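Local coordinates for protein eEF1A lysine and N-terminal methyltransferase (Homo sapiens, PDB 5WCJ) that methylates elongation factor 1-alpha at its N-terminal glycine, through the C-terminal domain present here, and at a lysine, through its N-terminal domain, at residues A[98-101]-A[102-105]; A[146-149]-A[150-153]. All coordinates share one frame; numbering follows the deposited sequence.

Contact 1 of 2, residues A[98-101]-A[102-105]; sequences IADG and LDYI. With SAH (S-adenosyl-L-homocysteine), chain F.
Asp100 OD1 accepts the backbone N-H of Leu102 at 3.1 Å, the donor standing above the carboxylate plane, 48° out of it. The same oxygen takes the adenine amino group, SAH N6, at 2.9 Å, so one atom caps the helix and holds the adenine of the bound product. The carboxylate reaches the first turn because chi1 of -174° carries CG away from the backbone N, and OD1 also lies against Leu102 CB and CD1. Asp103 crosses the Asp100 side chain at about a right angle; its OD2 comes 3.3 Å from Asp100 CB and 4.0 Å from Asp100 OD2. These like charges are bridged by a water that donates to both OD2 atoms, and a second water links Asp103 OD2 to the Asp100 backbone N. Ala99 CB packs 4.3 Å from Tyr104 CB. The Gly101 N-H points almost straight at SAH N1 (2.9 Å, 178°), while its carbonyl receives Ile105 N. An acidic residue after a parallel strand, binding N6 while the next main-chain N-H binds N1, is common in the adenine pocket of Rossmann-fold, S-adenosylmethionine-dependent methyltransferases.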
ATOM      1  N   ILE A  98      12.850  -4.809  -8.887  1.00 24.27           N
ATOM      2  CA  ILE A  98      13.984  -4.269  -8.163  1.00 25.58           C
ATOM      3  C   ILE A  98      14.296  -2.914  -8.783  1.00 28.79           C
ATOM      4  O   ILE A  98      14.765  -2.850  -9.905  1.00 27.39           O
ATOM      5  CB  ILE A  98      15.209  -5.206  -8.170  1.00 26.93           C
ATOM      6  CG1 ILE A  98      14.851  -6.557  -7.527  1.00 28.96           C
ATOM      7  CG2 ILE A  98      16.369  -4.579  -7.399  1.00 27.41           C
ATOM      8  CD1 ILE A  98      14.337  -6.461  -6.085  1.00 29.55           C
ATOM      9  N   ALA A  99      13.989  -1.858  -8.032  1.00 27.19           N
ATOM     10  CA  ALA A  99      14.067  -0.478  -8.502  1.00 27.46           C
ATOM     11  C   ALA A  99      13.855   0.466  -7.331  1.00 27.29           C
ATOM     12  O   ALA A  99      13.267   0.097  -6.284  1.00 26.19           O
ATOM     13  CB  ALA A  99      13.025  -0.221  -9.584  1.00 27.49           C
ATOM     14  N   ASP A 100      14.348   1.689  -7.488  1.00 25.28           N
ATOM     15  CA  ASP A 100      13.977   2.785  -6.604  1.00 27.84           C
ATOM     16  C   ASP A 100      12.518   3.076  -6.920  1.00 25.16           C
ATOM     17  O   ASP A 100      12.168   3.261  -8.077  1.00 26.79           O
ATOM     18  CB  ASP A 100      14.858   3.998  -6.941  1.00 30.25           C
ATOM     19  CG  ASP A 100      14.673   5.171  -6.001  1.00 35.44           C
ATOM     20  OD1 ASP A 100      13.608   5.347  -5.325  1.00 33.11           O
ATOM     21  OD2 ASP A 100      15.633   5.980  -5.970  1.00 38.88           O
ATOM     22  N   GLY A 101      11.647   3.095  -5.912  1.00 26.21           N
ATOM     23  CA  GLY A 101      10.223   3.424  -6.145  1.00 23.98           C
ATOM     24  C   GLY A 101       9.993   4.780  -6.852  1.00 22.56           C
ATOM     25  O   GLY A 101       9.030   4.937  -7.575  1.00 22.97           O
ATOM     26  N   LEU A 102      10.864   5.748  -6.607  1.00 23.60           N
ATOM     27  CA  LEU A 102      10.771   7.067  -7.274  1.00 25.43           C
ATOM     28  C   LEU A 102      10.903   6.936  -8.790  1.00 25.93           C
ATOM     29  O   LEU A 102      10.011   7.370  -9.546  1.00 24.97           O
ATOM     30  CB  LEU A 102      11.808   8.013  -6.714  1.00 24.85           C
ATOM     31  CG  LEU A 102      11.627   8.414  -5.265  1.00 26.25           C
ATOM     32  CD1 LEU A 102      12.933   8.931  -4.750  1.00 27.54           C
ATOM     33  CD2 LEU A 102      10.467   9.382  -5.044  1.00 26.76           C
ATOM     34  N   ASP A 103      11.936   6.204  -9.208  1.00 27.90           N
ATOM     35  CA  ASP A 103      12.173   5.928 -10.635  1.00 29.44           C
ATOM     36  C   ASP A 103      11.049   5.109 -11.228  1.00 29.19           C
ATOM     37  O   ASP A 103      10.550   5.415 -12.301  1.00 26.41           O
ATOM     38  CB  ASP A 103      13.497   5.170 -10.841  1.00 31.36           C
ATOM     39  CG  ASP A 103      14.712   5.944 -10.377  1.00 39.01           C
ATOM     40  OD1 ASP A 103      14.727   7.193 -10.489  1.00 35.10           O
ATOM     41  OD2 ASP A 103      15.690   5.292  -9.904  1.00 41.13           O
ATOM     42  N   TYR A 104      10.596   4.081 -10.490  1.00 27.28           N
ATOM     43  CA  TYR A 104       9.569   3.202 -10.983  1.00 27.40           C
ATOM     44  C   TYR A 104       8.244   3.912 -11.189  1.00 26.95           C
ATOM     45  O   TYR A 104       7.601   3.758 -12.234  1.00 27.71           O
ATOM     46  CB  TYR A 104       9.372   2.025  -9.995  1.00 29.81           C
ATOM     47  CG  TYR A 104       8.538   0.924 -10.572  1.00 31.28           C
ATOM     48  CD1 TYR A 104       9.123  -0.030 -11.406  1.00 35.75           C
ATOM     49  CD2 TYR A 104       7.182   0.828 -10.306  1.00 34.78           C
ATOM     50  CE1 TYR A 104       8.377  -1.039 -11.960  1.00 37.77           C
ATOM     51  CE2 TYR A 104       6.416  -0.198 -10.864  1.00 37.56           C
ATOM     52  CZ  TYR A 104       7.041  -1.122 -11.681  1.00 37.83           C
ATOM     53  OH  TYR A 104       6.355  -2.148 -12.245  1.00 43.64           O
ATOM     54  N   ILE A 105       7.819   4.702 -10.202  1.00 24.47           N
ATOM     55  CA  ILE A 105       6.550   5.434 -10.348  1.00 25.62           C
ATOM     56  C   ILE A 105       6.661   6.515 -11.465  1.00 25.55           C
ATOM     57  O   ILE A 105       5.715   6.703 -12.227  1.00 27.22           O
ATOM     58  CB  ILE A 105       6.108   6.014  -8.999  1.00 24.86           C
ATOM     59  CG1 ILE A 105       5.605   4.850  -8.122  1.00 25.35           C
ATOM     60  CG2 ILE A 105       5.049   7.091  -9.149  1.00 24.78           C
ATOM     61  CD1 ILE A 105       5.403   5.211  -6.665  1.00 26.48           C
TER
HETATM   62  CG  SAH F 705       9.500  -2.055   5.597  1.00 44.64           C
HETATM   63  SD  SAH F 705      11.305  -2.037   5.411  1.00 41.53           S
HETATM   64  C5' SAH F 705      11.597  -0.661   4.269  1.00 33.07           C
HETATM   65  C4' SAH F 705      11.825  -1.226   2.882  1.00 29.35           C
HETATM   66  O4' SAH F 705      11.927  -0.124   1.947  1.00 26.67           O
HETATM   67  C3' SAH F 705      13.135  -2.026   2.755  1.00 28.11           C
HETATM   68  O3' SAH F 705      12.888  -3.255   2.081  1.00 28.92           O
HETATM   69  C2' SAH F 705      14.021  -1.101   1.913  1.00 26.55           C
HETATM   70  O2' SAH F 705      14.981  -1.739   1.078  1.00 25.49           O
HETATM   71  C1' SAH F 705      12.954  -0.455   1.041  1.00 24.63           C
HETATM   72  N9  SAH F 705      13.359   0.776   0.366  1.00 23.47           N
HETATM   73  C8  SAH F 705      14.138   1.784   0.873  1.00 26.13           C
HETATM   74  N7  SAH F 705      14.274   2.811   0.068  1.00 24.69           N
HETATM   75  C5  SAH F 705      13.533   2.453  -1.045  1.00 22.16           C
HETATM   76  C6  SAH F 705      13.254   3.115  -2.251  1.00 24.43           C
HETATM   77  N6  SAH F 705      13.712   4.360  -2.549  1.00 24.83           N
HETATM   78  N1  SAH F 705      12.490   2.473  -3.158  1.00 23.11           N
HETATM   79  C2  SAH F 705      12.039   1.240  -2.875  1.00 24.58           C
HETATM   80  N3  SAH F 705      12.219   0.521  -1.762  1.00 22.08           N
HETATM   81  C4  SAH F 705      12.974   1.191  -0.878  1.00 23.61           C
HETATM   82  O   HOH W   1      15.725   2.488  -9.939  1.00 35.82           O
HETATM   83  O   HOH W   2      17.694   5.915  -7.818  1.00 42.58           O

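Contact 2 of 2, residues A[146-149]-A[150-153]; sequences FLQK and VKSI
Phe146 and Val150, one helical turn apart, meet through CE2 of the ring and the CG2 methyl at 3.7 Å, the two side chains crossing obliquely. The ring is placed by CG standing anti to the backbone N (chi1 -175°). Phe146 CD2 at 4.1 Å and CZ at 4.2 Å are the next nearest to Val150 CG2, so the methyl meets three consecutive ring atoms. Val150 N also bonds to Phe146 O, and Lys151 N to Leu147 O at 2.9 Å follows in the next step of the helix. On the outer face Gln148 and Lys151 run side by side, pointing the same way, with Gln148 OE1 4.0 Å from Lys151 CD.

Ser152 N continues the pattern to Gln148 O, and its OG adds a bond to Lys149 O at 2.8 Å, reaching it because chi1 of 81° sets the hydroxyl between its backbone N and carbonyl carbon. Ile153 N makes a weak bond to the same Lys149 O at 3.5 Å, with an angle of 128°.

Helix 144-152 belongs to the Rossmann-like α/β fold, where it lies in the beta-alpha-beta crossover from strand 118-123 to the neighbouring parallel strand 158-164. The buried Val150 side chain rests on Ile121, Phe123 and Phe160, joining the helix to both strands, and Phe146 also packs on Phe123 while its backbone N bonds to Glu143 OE1. Leu147 faces Phe160 as well as Leu179 and Val182 of helix 169-182, the latter residue also touching Gln148 and Lys151. Arg115 NE bonds to Ser152 O, and Ile153 pairs through its backbone with Tyr118.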
ATOM      1  N   PHE A 146       6.346  14.921  -7.249  1.00 25.38           N
ATOM      2  CA  PHE A 146       6.242  13.438  -7.236  1.00 24.95           C
ATOM      3  C   PHE A 146       4.830  12.951  -6.870  1.00 24.38           C
ATOM      4  O   PHE A 146       4.312  12.030  -7.484  1.00 23.87           O
ATOM      5  CB  PHE A 146       7.302  12.818  -6.319  1.00 23.17           C
ATOM      6  CG  PHE A 146       7.311  11.331  -6.378  1.00 22.04           C
ATOM      7  CD1 PHE A 146       7.787  10.664  -7.494  1.00 22.49           C
ATOM      8  CD2 PHE A 146       6.728  10.606  -5.355  1.00 22.69           C
ATOM      9  CE1 PHE A 146       7.737   9.272  -7.577  1.00 22.91           C
ATOM     10  CE2 PHE A 146       6.663   9.217  -5.428  1.00 22.94           C
ATOM     11  CZ  PHE A 146       7.160   8.556  -6.532  1.00 22.85           C
ATOM     12  N   LEU A 147       4.197  13.597  -5.909  1.00 26.21           N
ATOM     13  CA  LEU A 147       2.826  13.247  -5.498  1.00 26.98           C
ATOM     14  C   LEU A 147       1.828  13.369  -6.632  1.00 27.84           C
ATOM     15  O   LEU A 147       0.880  12.584  -6.700  1.00 26.16           O
ATOM     16  CB  LEU A 147       2.371  14.066  -4.278  1.00 28.46           C
ATOM     17  CG  LEU A 147       3.013  13.734  -2.921  1.00 29.11           C
ATOM     18  CD1 LEU A 147       2.504  14.654  -1.826  1.00 31.98           C
ATOM     19  CD2 LEU A 147       2.790  12.286  -2.537  1.00 30.07           C
ATOM     20  N   GLN A 148       2.060  14.316  -7.549  1.00 28.44           N
ATOM     21  CA  GLN A 148       1.271  14.383  -8.788  1.00 30.41           C
ATOM     22  C   GLN A 148       1.426  13.135  -9.671  1.00 27.91           C
ATOM     23  O   GLN A 148       0.464  12.696 -10.314  1.00 29.37           O
ATOM     24  CB  GLN A 148       1.623  15.653  -9.594  1.00 32.76           C
ATOM     25  CG  GLN A 148       1.223  16.977  -8.922  1.00 35.44           C
ATOM     26  CD  GLN A 148      -0.286  17.199  -8.815  1.00 34.60           C
ATOM     27  OE1 GLN A 148      -1.069  16.604  -9.538  1.00 38.13           O
ATOM     28  NE2 GLN A 148      -0.690  18.074  -7.905  1.00 40.77           N
ATOM     29  N   LYS A 149       2.620  12.548  -9.704  1.00 27.17           N
ATOM     30  CA  LYS A 149       2.847  11.295 -10.444  1.00 27.26           C
ATOM     31  C   LYS A 149       2.075  10.156  -9.789  1.00 27.13           C
ATOM     32  O   LYS A 149       1.487   9.333 -10.495  1.00 27.88           O
ATOM     33  CB  LYS A 149       4.332  10.929 -10.521  1.00 29.20           C
ATOM     34  CG  LYS A 149       5.197  11.999 -11.176  1.00 31.51           C
ATOM     35  CD  LYS A 149       4.650  12.395 -12.541  1.00 34.86           C
ATOM     36  CE  LYS A 149       5.668  13.232 -13.311  1.00 37.23           C
ATOM     37  NZ  LYS A 149       5.002  13.849 -14.491  1.00 40.11           N
ATOM     38  N   VAL A 150       2.056  10.139  -8.451  1.00 25.10           N
ATOM     39  CA  VAL A 150       1.297   9.117  -7.696  1.00 25.19           C
ATOM     40  C   VAL A 150      -0.199   9.256  -8.007  1.00 25.79           C
ATOM     41  O   VAL A 150      -0.886   8.286  -8.329  1.00 24.71           O
ATOM     42  CB  VAL A 150       1.562   9.207  -6.180  1.00 24.55           C
ATOM     43  CG1 VAL A 150       0.697   8.233  -5.398  1.00 25.45           C
ATOM     44  CG2 VAL A 150       3.046   8.974  -5.865  1.00 24.74           C
ATOM     45  N   LYS A 151      -0.703  10.469  -7.928  1.00 25.73           N
ATOM     46  CA  LYS A 151      -2.103  10.707  -8.236  1.00 29.33           C
ATOM     47  C   LYS A 151      -2.461  10.227  -9.634  1.00 30.13           C
ATOM     48  O   LYS A 151      -3.546   9.685  -9.842  1.00 29.60           O
ATOM     49  CB  LYS A 151      -2.419  12.203  -8.080  1.00 30.26           C
ATOM     50  CG  LYS A 151      -3.823  12.613  -8.537  1.00 33.77           C
ATOM     51  CD  LYS A 151      -4.006  14.123  -8.464  1.00 34.69           C
ATOM     52  CE  LYS A 151      -5.163  14.567  -9.350  1.00 38.32           C
ATOM     53  NZ  LYS A 151      -5.562  15.975  -9.052  1.00 40.04           N
ATOM     54  N   SER A 152      -1.554  10.417 -10.590  1.00 31.21           N
ATOM     55  CA  SER A 152      -1.829  10.069 -11.985  1.00 31.73           C
ATOM     56  C   SER A 152      -1.970   8.549 -12.220  1.00 31.30           C
ATOM     57  O   SER A 152      -2.573   8.155 -13.214  1.00 31.82           O
ATOM     58  CB  SER A 152      -0.795  10.706 -12.948  1.00 29.58           C
ATOM     59  OG  SER A 152       0.407   9.959 -13.014  1.00 31.67           O
ATOM     60  N   ILE A 153      -1.447   7.706 -11.310  1.00 29.59           N
ATOM     61  CA  ILE A 153      -1.584   6.265 -11.429  1.00 29.44           C
ATOM     62  C   ILE A 153      -2.532   5.637 -10.433  1.00 27.85           C
ATOM     63  O   ILE A 153      -2.533   4.414 -10.281  1.00 30.81           O
ATOM     64  CB  ILE A 153      -0.224   5.526 -11.428  1.00 29.51           C
ATOM     65  CG1 ILE A 153       0.618   5.806 -10.166  1.00 28.52           C
ATOM     66  CG2 ILE A 153       0.542   5.885 -12.705  1.00 30.92           C
ATOM     67  CD1 ILE A 153       1.722   4.782  -9.956  1.00 29.05           C
TER

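Contacts 1 and 2 lie on helices 101-109 and 144-152, with their centres 13 Å apart, and meet through Phe146 and Ile105. Phe146 CE1 is 3.6 Å from Leu102 O and its CZ is 3.7 Å from Ile105 CG2. That same methyl, Ile105 CG2, lies 4.1 Å from Lys149 CB and also approaches Ile153 CD1, so a single side chain of contact 1 touches three residues of contact 2. Of the two, only contact 1 binds the ligand directly; the side chain of Phe146 is about 9 Å from the bound S-adenosyl-L-homocysteine (SAH). Contact 2 thus sits behind the adenine site, packed on the helix whose first turn holds the base, while Glu73 and Gly52 make further hydrogen bonds to SAH.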